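Local coordinates for protein mitochondrial enolase superfamily member 1 (Homo sapiens, PDB 4A35) that catalyses the magnesium-dependent dehydration of L-fuconate to 2-keto-3-deoxy-L-fuconate, a step in the breakdown of L-fucose, at residues D27-D32 with N253-V258; P33-A38 with I55-G60; F153-D158 with N310-K315; F220-G225 with K246-D251. All coordinates share one frame; numbering follows the deposited sequence.

Contact 1 (D27-D32 with N253-V258); sequences DAMHTD and NQRWDV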
loop_
_atom_site.group_PDB
_atom_site.type_symbol
_atom_site.label_atom_id
_atom_site.label_comp_id
_atom_site.label_asym_id
_atom_site.label_seq_id
_atom_site.Cartn_x
_atom_site.Cartn_y
_atom_site.Cartn_z
ATOM N N ASP A 27 13.889 15.655 -6.622
ATOM C CA ASP A 27 13.308 15.204 -7.893
ATOM C C ASP A 27 12.011 15.999 -8.088
ATOM O O ASP A 27 11.709 16.888 -7.272
ATOM C CB ASP A 27 13.151 13.664 -7.967
ATOM C CG ASP A 27 12.179 13.055 -6.984
ATOM O OD1 ASP A 27 10.983 13.478 -6.973
ATOM O OD2 ASP A 27 12.549 12.092 -6.339
ATOM N N ALA A 28 11.261 15.731 -9.169
ATOM C CA ALA A 28 10.036 16.499 -9.472
ATOM C C ALA A 28 8.894 16.256 -8.443
ATOM O O ALA A 28 7.969 17.082 -8.336
ATOM C CB ALA A 28 9.552 16.164 -10.857
ATOM N N MET A 29 8.905 15.077 -7.784
ATOM C CA MET A 29 7.880 14.696 -6.819
ATOM C C MET A 29 8.325 14.952 -5.358
ATOM O O MET A 29 7.544 15.513 -4.563
ATOM C CB MET A 29 7.503 13.212 -7.043
ATOM C CG MET A 29 6.298 12.765 -6.220
ATOM S SD MET A 29 4.717 13.541 -6.719
ATOM C CE MET A 29 4.206 12.373 -8.040
ATOM N N HIS A 30 9.508 14.470 -4.998
ATOM C CA HIS A 30 10.135 14.621 -3.664
ATOM C C HIS A 30 11.191 15.757 -3.774
ATOM O O HIS A 30 12.304 15.545 -4.237
ATOM C CB HIS A 30 10.753 13.280 -3.228
ATOM C CG HIS A 30 9.871 12.111 -3.571
ATOM N ND1 HIS A 30 10.056 11.390 -4.744
ATOM C CD2 HIS A 30 8.769 11.644 -2.940
ATOM C CE1 HIS A 30 9.113 10.447 -4.753
ATOM N NE2 HIS A 30 8.297 10.564 -3.703
ATOM N N THR A 31 10.763 16.969 -3.504
ATOM C CA THR A 31 11.586 18.147 -3.766
ATOM C C THR A 31 12.567 18.480 -2.612
ATOM O O THR A 31 13.373 19.392 -2.779
ATOM C CB THR A 31 10.702 19.381 -4.080
ATOM O OG1 THR A 31 10.153 19.876 -2.864
ATOM C CG2 THR A 31 9.614 19.113 -5.176
ATOM N N ASP A 32 12.452 17.820 -1.423
ATOM C CA ASP A 32 13.300 18.188 -0.256
ATOM C C ASP A 32 13.573 16.958 0.665
ATOM O O ASP A 32 13.328 17.019 1.891
ATOM C CB ASP A 32 12.537 19.293 0.543
ATOM C CG ASP A 32 11.196 18.906 1.199
ATOM O OD1 ASP A 32 10.623 17.793 0.855
ATOM O OD2 ASP A 32 10.736 19.660 2.095
ATOM N N ASN A 253 9.612 10.125 -11.667
ATOM C CA ASN A 253 9.117 9.966 -10.262
ATOM C C ASN A 253 7.577 10.142 -10.133
ATOM O O ASN A 253 7.069 10.843 -9.204
ATOM C CB ASN A 253 9.829 10.990 -9.327
ATOM C CG ASN A 253 11.284 10.634 -9.133
ATOM O OD1 ASN A 253 12.148 11.152 -9.836
ATOM N ND2 ASN A 253 11.557 9.611 -8.327
ATOM N N GLN A 254 6.814 9.454 -11.058
ATOM C CA GLN A 254 5.344 9.318 -10.990
ATOM C C GLN A 254 4.574 10.601 -11.274
ATOM O O GLN A 254 3.389 10.655 -10.985
ATOM C CB GLN A 254 4.904 8.788 -9.569
ATOM C CG GLN A 254 5.775 7.630 -9.059
ATOM C CD GLN A 254 5.682 7.429 -7.548
ATOM O OE1 GLN A 254 5.032 8.196 -6.820
ATOM N NE2 GLN A 254 6.392 6.420 -7.033
ATOM N N ARG A 255 5.213 11.645 -11.839
ATOM C CA ARG A 255 4.544 12.921 -11.959
ATOM C C ARG A 255 3.303 12.964 -12.836
ATOM O O ARG A 255 2.420 13.787 -12.576
ATOM C CB ARG A 255 5.530 14.012 -12.488
ATOM C CG ARG A 255 6.540 14.377 -11.381
ATOM C CD ARG A 255 5.845 15.213 -10.278
ATOM N NE ARG A 255 5.437 16.521 -10.797
ATOM C CZ ARG A 255 4.926 17.503 -10.061
ATOM N NH1 ARG A 255 4.722 17.332 -8.758
ATOM N NH2 ARG A 255 4.603 18.667 -10.626
ATOM N N TRP A 256 3.272 12.152 -13.895
ATOM C CA TRP A 256 2.286 12.361 -14.943
ATOM C C TRP A 256 1.081 11.465 -14.946
ATOM O O TRP A 256 1.126 10.352 -14.405
ATOM C CB TRP A 256 3.008 12.205 -16.320
ATOM C CG TRP A 256 4.254 13.051 -16.506
ATOM C CD1 TRP A 256 4.394 14.387 -16.240
ATOM C CD2 TRP A 256 5.509 12.624 -17.087
ATOM N NE1 TRP A 256 5.676 14.807 -16.574
ATOM C CE2 TRP A 256 6.349 13.764 -17.166
ATOM C CE3 TRP A 256 5.993 11.394 -17.580
ATOM C CZ2 TRP A 256 7.663 13.694 -17.670
ATOM C CZ3 TRP A 256 7.244 11.355 -18.190
ATOM C CH2 TRP A 256 8.088 12.484 -18.188
ATOM N N ASP A 257 -0.037 11.990 -15.525
ATOM C CA ASP A 257 -1.192 11.193 -15.893
ATOM C C ASP A 257 -0.798 10.472 -17.201
ATOM O O ASP A 257 0.234 10.809 -17.805
ATOM C CB ASP A 257 -2.479 12.045 -16.022
ATOM C CG ASP A 257 -3.021 12.493 -14.659
ATOM O OD1 ASP A 257 -2.373 12.190 -13.617
ATOM O OD2 ASP A 257 -4.082 13.121 -14.631
ATOM N N VAL A 258 -1.593 9.494 -17.642
ATOM C CA VAL A 258 -1.182 8.647 -18.759
ATOM C C VAL A 258 -1.021 9.463 -20.085
ATOM O O VAL A 258 0.068 9.423 -20.666
ATOM C CB VAL A 258 -2.135 7.422 -18.884
ATOM C CG1 VAL A 258 -1.968 6.690 -20.224
ATOM C CG2 VAL A 258 -1.923 6.461 -17.702
HETATM O O HOH W 1 11.870 13.459 -11.150
#
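The carboxylate of Asp27 lies flat against the side-chain amide of Asn253: the two planes are 10° apart, and Asp27 CG stands 3.4 Å from Asn253 CG. The pair is a stack and not a hydrogen bond, since the angle at Asn253 ND2 is poor for Asp27 OD2. Asp27 takes the crowded position, with CG between its backbone N and carbonyl carbon (chi1 65°), which turns the carboxylate back over its own loop. There OD1 accepts from two backbone amides, Met29 N and His30 N (2.7 Å from Asp27 OD1 to His30 N), an Asx turn and Asx motif in one. Asp27 OD2 offers its syn lone pair to His30 ND1 at 3.0 Å, in the plane of the imidazole. Held on these sides, the carboxylate has little freedom to rotate. The stack joins the N-terminal capping domain to the barrel of this enolase-superfamily fold; both residues are substrate-binding positions by similarity. Water 1 accepts from Ala28 N and lies within hydrogen-bonding distance of Asn253 OD1 (2.7 Å). Beyond the stack, Met29 bends at chi2 and chi3, so that CE curls to 3.4 Å from Asn253 O. Arg255, also bent, brings CG to 3.5 Å from Ala28 CB and turns a guanidinium face to Ala28 O. Tyr155 of the second subunit packs on Met29.

Contact 2 (P33-A38 with I55-G60); sequences PDYSAA and ITFTLG. With EDO (1,2-ethanediol), chain F.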
loop_
_atom_site.group_PDB
_atom_site.type_symbol
_atom_site.label_atom_id
_atom_site.label_comp_id
_atom_site.label_asym_id
_atom_site.label_seq_id
_atom_site.Cartn_x
_atom_site.Cartn_y
_atom_site.Cartn_z
ATOM N N PRO A 33 14.058 15.822 0.121
ATOM C CA PRO A 33 14.156 14.633 0.976
ATOM C C PRO A 33 15.311 14.748 1.962
ATOM O O PRO A 33 16.345 15.325 1.656
ATOM C CB PRO A 33 14.416 13.505 -0.032
ATOM C CG PRO A 33 15.133 14.178 -1.165
ATOM C CD PRO A 33 14.384 15.488 -1.286
ATOM N N ASP A 34 15.129 14.128 3.130
ATOM C CA ASP A 34 16.162 13.900 4.125
ATOM C C ASP A 34 16.319 12.378 4.154
ATOM O O ASP A 34 15.523 11.671 4.797
ATOM C CB ASP A 34 15.749 14.478 5.498
ATOM C CG ASP A 34 15.778 15.993 5.528
ATOM O OD1 ASP A 34 16.741 16.565 5.015
ATOM O OD2 ASP A 34 14.820 16.605 6.092
ATOM N N TYR A 35 17.297 11.867 3.419
ATOM C CA TYR A 35 17.540 10.426 3.341
ATOM C C TYR A 35 17.670 9.856 4.744
ATOM O O TYR A 35 18.538 10.259 5.536
ATOM C CB TYR A 35 18.818 10.170 2.533
ATOM C CG TYR A 35 18.689 10.366 1.038
ATOM C CD1 TYR A 35 17.507 10.853 0.468
ATOM C CD2 TYR A 35 19.750 10.071 0.187
ATOM C CE1 TYR A 35 17.389 11.032 -0.922
ATOM C CE2 TYR A 35 19.629 10.212 -1.202
ATOM C CZ TYR A 35 18.430 10.649 -1.752
ATOM O OH TYR A 35 18.317 10.809 -3.115
ATOM N N SER A 36 16.832 8.882 5.038
ATOM C CA SER A 36 16.730 8.313 6.376
ATOM C C SER A 36 16.521 6.809 6.360
ATOM O O SER A 36 16.202 6.217 5.310
ATOM C CB SER A 36 15.545 8.965 7.102
ATOM O OG SER A 36 15.755 10.361 7.194
ATOM N N ALA A 37 16.612 6.201 7.564
ATOM C CA ALA A 37 16.361 4.776 7.676
ATOM C C ALA A 37 15.880 4.395 9.056
ATOM O O ALA A 37 16.256 5.022 10.068
ATOM C CB ALA A 37 17.669 3.993 7.376
ATOM N N ALA A 38 15.041 3.356 9.100
ATOM C CA ALA A 38 14.737 2.667 10.370
ATOM C C ALA A 38 15.847 1.595 10.473
ATOM O O ALA A 38 15.956 0.730 9.583
ATOM C CB ALA A 38 13.337 2.046 10.323
ATOM N N ILE A 55 17.928 -2.482 7.556
ATOM C CA ILE A 55 17.436 -1.150 7.238
ATOM C C ILE A 55 16.227 -1.217 6.314
ATOM O O ILE A 55 15.974 -2.210 5.613
ATOM C CB ILE A 55 18.547 -0.265 6.539
ATOM C CG1 ILE A 55 19.010 -0.902 5.178
ATOM C CG2 ILE A 55 19.719 0.124 7.473
ATOM C CD1 ILE A 55 19.774 0.049 4.192
ATOM N N THR A 56 15.493 -0.112 6.320
ATOM C CA THR A 56 14.504 0.269 5.332
ATOM C C THR A 56 14.705 1.755 5.127
ATOM O O THR A 56 15.010 2.456 6.079
ATOM C CB THR A 56 13.070 -0.171 5.570
ATOM O OG1 THR A 56 12.396 0.013 4.298
ATOM C CG2 THR A 56 12.360 0.647 6.666
ATOM N N PHE A 57 14.541 2.220 3.905
ATOM C CA PHE A 57 14.828 3.615 3.543
ATOM C C PHE A 57 13.569 4.494 3.477
ATOM O O PHE A 57 12.518 4.081 2.947
ATOM C CB PHE A 57 15.499 3.598 2.178
ATOM C CG PHE A 57 15.679 4.930 1.493
ATOM C CD1 PHE A 57 16.477 5.929 2.068
ATOM C CD2 PHE A 57 15.036 5.201 0.285
ATOM C CE1 PHE A 57 16.671 7.156 1.416
ATOM C CE2 PHE A 57 15.209 6.441 -0.359
ATOM C CZ PHE A 57 16.011 7.420 0.224
ATOM N N THR A 58 13.702 5.710 3.988
ATOM C CA THR A 58 12.626 6.710 3.962
ATOM C C THR A 58 13.218 8.075 3.560
ATOM O O THR A 58 14.436 8.234 3.508
ATOM C CB THR A 58 11.837 6.847 5.292
ATOM O OG1 THR A 58 12.664 7.609 6.191
ATOM C CG2 THR A 58 11.369 5.482 5.903
ATOM N N LEU A 59 12.325 9.073 3.423
ATOM C CA LEU A 59 12.726 10.429 3.078
ATOM C C LEU A 59 12.696 11.400 4.285
ATOM O O LEU A 59 12.778 12.609 4.093
ATOM C CB LEU A 59 11.846 10.971 1.959
ATOM C CG LEU A 59 11.873 10.177 0.646
ATOM C CD1 LEU A 59 11.115 10.947 -0.456
ATOM C CD2 LEU A 59 13.309 9.815 0.248
ATOM N N GLY A 60 12.659 10.877 5.498
ATOM C CA GLY A 60 12.712 11.711 6.682
ATOM C C GLY A 60 11.461 11.587 7.511
ATOM O O GLY A 60 11.339 10.645 8.306
HETATM C C1 EDO F . 16.413 19.286 7.585
HETATM O O1 EDO F . 15.103 18.808 7.378
HETATM C C2 EDO F . 16.270 20.626 8.316
HETATM O O2 EDO F . 15.571 20.369 9.540
#
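Ser36 and Thr58 form the hydrogen-bonded pair at the centre of the contact: Thr58 N reaches Ser36 O at 2.9 Å in a nearly straight bond (173°), and Ser36 N returns a bond to Thr58 O. Beyond this last regular pair, Asp34 N bonds to Leu59 O at 3.0 Å. At the other end Ala38 N reaches Thr56 O at 3.2 Å, while the return bond from Thr56 N is weak. The hydroxyl of Thr58 is engaged with Thr63.

Aromatic packing lies beside the neighbouring pair, Ala37 with Phe57. Phe57 CG is anti to its backbone N (chi1 170°), which carries the ring toward Tyr35 in an edge-to-face stack, planes 84° apart and centroids 5.3 Å apart. The Phe57 edge leads with CZ, 3.8 Å from Tyr35 CD1 and displaced toward the rim of the Tyr35 ring. Further along, Leu59 CD2 meets Pro33 CB at 3.9 Å. Trp104 of the second subunit packs on both Phe57 and Leu59. On the face bearing Ser36, Ala38, Thr56 and Thr58, helix 63-73 lies against the sheet. These strands form the antiparallel beta hairpin of the enolase-type N-terminal capping domain, and Tyr35, a substrate-binding residue by similarity, sits at its open end.

Contact 3 (F153-D158 with N310-K315); sequences FRYITD and NRVIFK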
loop_
_atom_site.group_PDB
_atom_site.type_symbol
_atom_site.label_atom_id
_atom_site.label_comp_id
_atom_site.label_asym_id
_atom_site.label_seq_id
_atom_site.Cartn_x
_atom_site.Cartn_y
_atom_site.Cartn_z
ATOM N N PHE A 153 5.057 -18.084 -2.436
ATOM C CA PHE A 153 4.513 -18.059 -3.789
ATOM C C PHE A 153 3.037 -17.671 -3.810
ATOM O O PHE A 153 2.450 -17.637 -4.892
ATOM C CB PHE A 153 4.701 -19.405 -4.506
ATOM C CG PHE A 153 6.150 -19.677 -4.848
ATOM C CD1 PHE A 153 7.022 -20.217 -3.892
ATOM C CD2 PHE A 153 6.643 -19.402 -6.118
ATOM C CE1 PHE A 153 8.350 -20.488 -4.215
ATOM C CE2 PHE A 153 7.973 -19.706 -6.454
ATOM C CZ PHE A 153 8.821 -20.221 -5.502
ATOM N N ARG A 154 2.440 -17.344 -2.647
ATOM C CA ARG A 154 1.027 -16.947 -2.684
ATOM C C ARG A 154 0.798 -15.804 -3.698
ATOM O O ARG A 154 1.577 -14.856 -3.754
ATOM C CB ARG A 154 0.468 -16.583 -1.281
ATOM C CG ARG A 154 -1.031 -16.266 -1.343
ATOM C CD ARG A 154 -1.745 -16.345 0.059
ATOM N NE ARG A 154 -1.264 -15.279 0.946
ATOM C CZ ARG A 154 -1.710 -15.065 2.189
ATOM N NH1 ARG A 154 -2.596 -15.899 2.742
ATOM N NH2 ARG A 154 -1.214 -14.060 2.917
ATOM N N TYR A 155 -0.283 -15.909 -4.471
ATOM C CA TYR A 155 -0.738 -14.923 -5.487
ATOM C C TYR A 155 0.153 -14.868 -6.745
ATOM O O TYR A 155 -0.117 -14.035 -7.601
ATOM C CB TYR A 155 -0.892 -13.519 -4.922
ATOM C CG TYR A 155 -1.742 -13.444 -3.666
ATOM C CD1 TYR A 155 -2.971 -14.118 -3.582
ATOM C CD2 TYR A 155 -1.309 -12.726 -2.554
ATOM C CE1 TYR A 155 -3.768 -14.027 -2.424
ATOM C CE2 TYR A 155 -2.098 -12.616 -1.401
ATOM C CZ TYR A 155 -3.340 -13.252 -1.351
ATOM O OH TYR A 155 -4.125 -13.153 -0.206
ATOM N N ILE A 156 1.203 -15.718 -6.847
ATOM C CA ILE A 156 2.024 -15.717 -8.063
ATOM C C ILE A 156 2.148 -17.124 -8.694
ATOM O O ILE A 156 2.746 -17.237 -9.779
ATOM C CB ILE A 156 3.446 -15.075 -7.895
ATOM C CG1 ILE A 156 4.387 -15.954 -6.995
ATOM C CG2 ILE A 156 3.351 -13.608 -7.398
ATOM C CD1 ILE A 156 5.906 -15.506 -6.926
ATOM N N THR A 157 1.572 -18.187 -8.075
ATOM C CA THR A 157 1.654 -19.538 -8.681
ATOM C C THR A 157 0.997 -19.621 -10.081
ATOM O O THR A 157 1.295 -20.543 -10.815
ATOM C CB THR A 157 0.975 -20.596 -7.763
ATOM O OG1 THR A 157 -0.413 -20.252 -7.626
ATOM C CG2 THR A 157 1.644 -20.691 -6.404
ATOM N N ASP A 158 0.140 -18.648 -10.456
ATOM C CA ASP A 158 -0.488 -18.588 -11.781
ATOM C C ASP A 158 0.534 -18.190 -12.883
ATOM O O ASP A 158 0.238 -18.381 -14.056
ATOM C CB ASP A 158 -1.703 -17.652 -11.788
ATOM C CG ASP A 158 -1.447 -16.252 -11.216
ATOM O OD1 ASP A 158 -0.791 -16.148 -10.125
ATOM O OD2 ASP A 158 -1.893 -15.261 -11.847
ATOM N N ASN A 310 4.644 -4.738 -3.865
ATOM C CA ASN A 310 4.825 -6.168 -3.585
ATOM C C ASN A 310 4.887 -6.913 -4.913
ATOM O O ASN A 310 4.757 -6.298 -5.991
ATOM C CB ASN A 310 3.759 -6.729 -2.602
ATOM C CG ASN A 310 2.326 -6.708 -3.103
ATOM O OD1 ASN A 310 2.075 -6.816 -4.316
ATOM N ND2 ASN A 310 1.376 -6.480 -2.191
ATOM N N ARG A 311 5.049 -8.233 -4.828
ATOM C CA ARG A 311 5.237 -9.108 -5.994
ATOM C C ARG A 311 3.955 -9.198 -6.862
ATOM O O ARG A 311 4.059 -9.589 -8.027
ATOM C CB ARG A 311 5.638 -10.516 -5.526
ATOM C CG ARG A 311 4.563 -11.218 -4.656
ATOM C CD ARG A 311 5.067 -12.513 -4.008
ATOM N NE ARG A 311 4.008 -13.156 -3.221
ATOM C CZ ARG A 311 3.563 -12.725 -2.037
ATOM N NH1 ARG A 311 4.136 -11.688 -1.439
ATOM N NH2 ARG A 311 2.531 -13.311 -1.461
ATOM N N VAL A 312 2.763 -8.900 -6.283
ATOM C CA VAL A 312 1.486 -8.984 -7.046
ATOM C C VAL A 312 1.479 -7.879 -8.097
ATOM O O VAL A 312 1.027 -8.099 -9.208
ATOM C CB VAL A 312 0.222 -8.989 -6.123
ATOM C CG1 VAL A 312 -1.108 -9.127 -6.905
ATOM C CG2 VAL A 312 0.336 -10.136 -5.113
ATOM N N ILE A 313 1.988 -6.686 -7.750
ATOM C CA ILE A 313 2.078 -5.573 -8.692
ATOM C C ILE A 313 3.094 -5.960 -9.759
ATOM O O ILE A 313 2.796 -5.768 -10.927
ATOM C CB ILE A 313 2.442 -4.214 -7.991
ATOM C CG1 ILE A 313 1.375 -3.836 -6.852
ATOM C CG2 ILE A 313 2.507 -3.075 -9.067
ATOM C CD1 ILE A 313 -0.106 -3.565 -7.454
ATOM N N PHE A 314 4.292 -6.440 -9.370
ATOM C CA PHE A 314 5.276 -6.839 -10.396
ATOM C C PHE A 314 4.722 -7.942 -11.327
ATOM O O PHE A 314 4.966 -7.926 -12.532
ATOM C CB PHE A 314 6.571 -7.299 -9.757
ATOM C CG PHE A 314 7.463 -6.116 -9.394
ATOM C CD1 PHE A 314 7.959 -5.256 -10.388
ATOM C CD2 PHE A 314 7.826 -5.886 -8.081
ATOM C CE1 PHE A 314 8.820 -4.190 -10.052
ATOM C CE2 PHE A 314 8.707 -4.841 -7.748
ATOM C CZ PHE A 314 9.190 -3.999 -8.735
ATOM N N LYS A 315 4.011 -8.902 -10.771
ATOM C CA LYS A 315 3.435 -9.966 -11.591
ATOM C C LYS A 315 2.558 -9.387 -12.693
ATOM O O LYS A 315 2.709 -9.748 -13.852
ATOM C CB LYS A 315 2.634 -10.971 -10.736
ATOM C CG LYS A 315 1.834 -11.980 -11.607
ATOM C CD LYS A 315 0.955 -12.855 -10.749
ATOM C CE LYS A 315 -0.352 -12.165 -10.288
ATOM N NZ LYS A 315 -1.393 -13.189 -9.920
HETATM O O HOH W 2 0.689 -13.048 0.770
#
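Arg311 CG lies between the backbone N and the carbonyl carbon (chi1 62°), and the extended chain beyond delivers the guanidinium to Arg154. Lys315 starts anti to its backbone N and bends at chi3, bringing NZ to Tyr155 O at 2.8 Å. Side-on, Arg311 NE and NH2 grip the same Arg154 O, at 3.0 and 2.9 Å. Arg311 NH1 makes salt bridges to Glu108 and Glu338. Lys315 NZ makes salt bridges to Asp158 OD2 at 2.9 Å, on its syn side, and to Asp284 of the second subunit. Tyr155 CB meets Val312 CG2 at 3.6 Å, and the Ile156 side chain crosses that of Arg311 at about a right angle, CG2 touching Arg311 CG. A leucine in place of Arg311 would probably leave Arg154 O without these two donors and remove one positive partner from each glutamate. Asn310 OD1 caps the helix at Val312 N. The contact ties the loop between helices 144-148 and 162-171 to the start of helix 311-319, with helices 335-348 and 89-97 touching Arg311.

Contact 4 (F220-G225 with K246-D251); sequences FKVKVG and KTLMMD. With MG (magnesium ion), chain B.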
loop_
_atom_site.group_PDB
_atom_site.type_symbol
_atom_site.label_atom_id
_atom_site.label_comp_id
_atom_site.label_asym_id
_atom_site.label_seq_id
_atom_site.Cartn_x
_atom_site.Cartn_y
_atom_site.Cartn_z
ATOM N N PHE A 220 24.136 7.563 -17.502
ATOM C CA PHE A 220 23.637 8.679 -16.716
ATOM C C PHE A 220 22.131 8.775 -16.631
ATOM O O PHE A 220 21.435 8.687 -17.639
ATOM C CB PHE A 220 24.159 10.004 -17.374
ATOM C CG PHE A 220 25.649 10.215 -17.269
ATOM C CD1 PHE A 220 26.529 9.598 -18.167
ATOM C CD2 PHE A 220 26.175 11.077 -16.316
ATOM C CE1 PHE A 220 27.909 9.806 -18.077
ATOM C CE2 PHE A 220 27.561 11.253 -16.203
ATOM C CZ PHE A 220 28.416 10.648 -17.112
ATOM N N LYS A 221 21.632 9.042 -15.402
ATOM C CA LYS A 221 20.213 9.276 -15.231
ATOM C C LYS A 221 19.992 10.754 -15.014
ATOM O O LYS A 221 20.860 11.453 -14.479
ATOM C CB LYS A 221 19.593 8.443 -14.077
ATOM C CG LYS A 221 18.057 8.472 -14.111
ATOM C CD LYS A 221 17.405 7.163 -13.648
ATOM C CE LYS A 221 17.300 7.237 -12.163
ATOM N NZ LYS A 221 16.823 5.946 -11.594
ATOM N N VAL A 222 18.814 11.232 -15.426
ATOM C CA VAL A 222 18.393 12.623 -15.221
ATOM C C VAL A 222 16.931 12.640 -14.759
ATOM O O VAL A 222 16.084 11.944 -15.325
ATOM C CB VAL A 222 18.619 13.490 -16.513
ATOM C CG1 VAL A 222 17.838 12.917 -17.708
ATOM C CG2 VAL A 222 18.226 14.946 -16.287
ATOM N N LYS A 223 16.637 13.449 -13.737
ATOM C CA LYS A 223 15.269 13.630 -13.262
ATOM C C LYS A 223 14.560 14.625 -14.146
ATOM O O LYS A 223 15.122 15.682 -14.496
ATOM C CB LYS A 223 15.238 14.144 -11.805
ATOM C CG LYS A 223 15.894 13.232 -10.785
ATOM C CD LYS A 223 15.190 11.857 -10.715
ATOM C CE LYS A 223 16.102 10.895 -9.993
ATOM N NZ LYS A 223 15.345 9.803 -9.328
ATOM N N VAL A 224 13.294 14.328 -14.422
ATOM C CA VAL A 224 12.395 15.148 -15.254
ATOM C C VAL A 224 11.000 15.192 -14.628
ATOM O O VAL A 224 10.738 14.475 -13.640
ATOM C CB VAL A 224 12.330 14.591 -16.727
ATOM C CG1 VAL A 224 13.729 14.574 -17.400
ATOM C CG2 VAL A 224 11.656 13.206 -16.780
ATOM N N GLY A 225 10.108 15.992 -15.222
ATOM C CA GLY A 225 8.691 15.961 -14.888
ATOM C C GLY A 225 8.010 17.071 -14.126
ATOM O O GLY A 225 6.805 16.970 -13.916
ATOM N N LYS A 246 26.825 7.596 -25.434
ATOM C CA LYS A 246 26.648 7.283 -23.992
ATOM C C LYS A 246 25.139 7.161 -23.613
ATOM O O LYS A 246 24.263 7.742 -24.263
ATOM C CB LYS A 246 27.417 8.296 -23.109
ATOM C CG LYS A 246 28.930 8.120 -23.261
ATOM C CD LYS A 246 29.794 8.868 -22.249
ATOM C CE LYS A 246 31.257 8.743 -22.624
ATOM N NZ LYS A 246 31.589 9.523 -23.867
ATOM N N THR A 247 24.835 6.328 -22.580
ATOM C CA THR A 247 23.499 6.027 -22.155
ATOM C C THR A 247 22.930 7.116 -21.263
ATOM O O THR A 247 23.532 7.508 -20.265
ATOM C CB THR A 247 23.428 4.663 -21.411
ATOM O OG1 THR A 247 24.006 3.656 -22.247
ATOM C CG2 THR A 247 21.991 4.263 -21.038
ATOM N N LEU A 248 21.767 7.585 -21.659
ATOM C CA LEU A 248 20.980 8.544 -20.886
ATOM C C LEU A 248 19.629 7.917 -20.496
ATOM O O LEU A 248 18.919 7.420 -21.368
ATOM C CB LEU A 248 20.759 9.842 -21.696
ATOM C CG LEU A 248 19.917 10.933 -20.990
ATOM C CD1 LEU A 248 20.642 11.453 -19.708
ATOM C CD2 LEU A 248 19.586 12.096 -21.994
ATOM N N MET A 249 19.262 7.967 -19.195
ATOM C CA MET A 249 17.967 7.502 -18.703
ATOM C C MET A 249 17.228 8.677 -18.067
ATOM O O MET A 249 17.858 9.501 -17.408
ATOM C CB MET A 249 18.100 6.352 -17.677
ATOM C CG MET A 249 18.859 5.197 -18.212
ATOM S SD MET A 249 20.590 5.238 -17.609
ATOM C CE MET A 249 20.740 3.530 -17.317
ATOM N N MET A 250 15.925 8.731 -18.235
ATOM C CA MET A 250 15.079 9.777 -17.612
ATOM C C MET A 250 14.199 9.175 -16.516
ATOM O O MET A 250 13.754 8.013 -16.641
ATOM C CB MET A 250 14.233 10.493 -18.670
ATOM C CG MET A 250 15.110 11.289 -19.661
ATOM S SD MET A 250 14.042 11.845 -20.998
ATOM C CE MET A 250 15.239 12.673 -22.110
ATOM N N ASP A 251 13.856 9.990 -15.504
ATOM C CA ASP A 251 13.075 9.510 -14.362
ATOM C C ASP A 251 12.082 10.598 -13.961
ATOM O O ASP A 251 12.491 11.698 -13.589
ATOM C CB ASP A 251 14.039 9.155 -13.199
ATOM C CG ASP A 251 13.337 8.528 -11.988
ATOM O OD1 ASP A 251 12.085 8.516 -11.962
ATOM O OD2 ASP A 251 14.039 8.100 -11.041
HETATM MG MG MG B . 13.585 6.429 -9.734
HETATM O O HOH W 3 15.410 6.407 -9.011
HETATM O O HOH W 4 11.715 6.903 -10.001
HETATM O O HOH W 5 13.631 7.878 -7.804
#
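Asp251 OD2 binds the magnesium ion at 2.2 Å and takes a salt bridge from Lys223 NZ at 2.7 Å, NZ approaching from above the carboxylate plane. Three waters and Glu277 and Glu306 complete the coordination. Metal-bound water 4 donates to Asp251 OD1 at 2.6 Å, so both carboxylate oxygens are engaged. In the next shell Lys221 bends at chi2 and chi3 to set NZ 3.0 Å from metal-bound water 3; its charge also meets Glu277 and Glu387, with Tyr191 OH as a further partner. Lys223, the proton donor/acceptor by similarity, turns at chi2 and runs alongside Asp251. An alanine in place of Lys223 would probably leave Asp251 OD2 without its Lys223 NZ partner and open a gap beside the metal. The parallel strands position these groups, Lys223 pairing with Asp251 and Lys221 with Met249. Backbone bonds such as Val222 N to Met249 O at 2.8 Å hold the register. On the opposite face Val222 CG1 touches Met250 CG and Leu248 CD1, both at 3.7 Å. The strands belong to a beta-alpha-beta unit of the barrel: helix 228-242 packs on Val222 and Leu248, helix 202-214 on Phe220, and strand 275-277 continues the sheet beyond 247-251.

Overall arrangement
All four contacts are largely buried, but their chemistry follows their place. Contact 4 is charged at the metal end and apolar on its helix-facing side, whereas contact 2 is a hairpin with an aromatic pair. Contact 1, lacking direct hydrogen bonds across its segments, bridges the two domains by a flat stack and one water. It touches both neighbours: Asn253 OD1 lies 3.2 Å from Lys223 CD of contact 4, and His30 CD2 lies 3.5 Å from Leu59 CD1 of contact 2. Contact 3, about 27 Å from contact 1 between centres, is away from the annotated sites and uses arginine and lysine on backbone carbonyls. Contacts 1, 2 and 3 meet the second subunit; contact 4 does not.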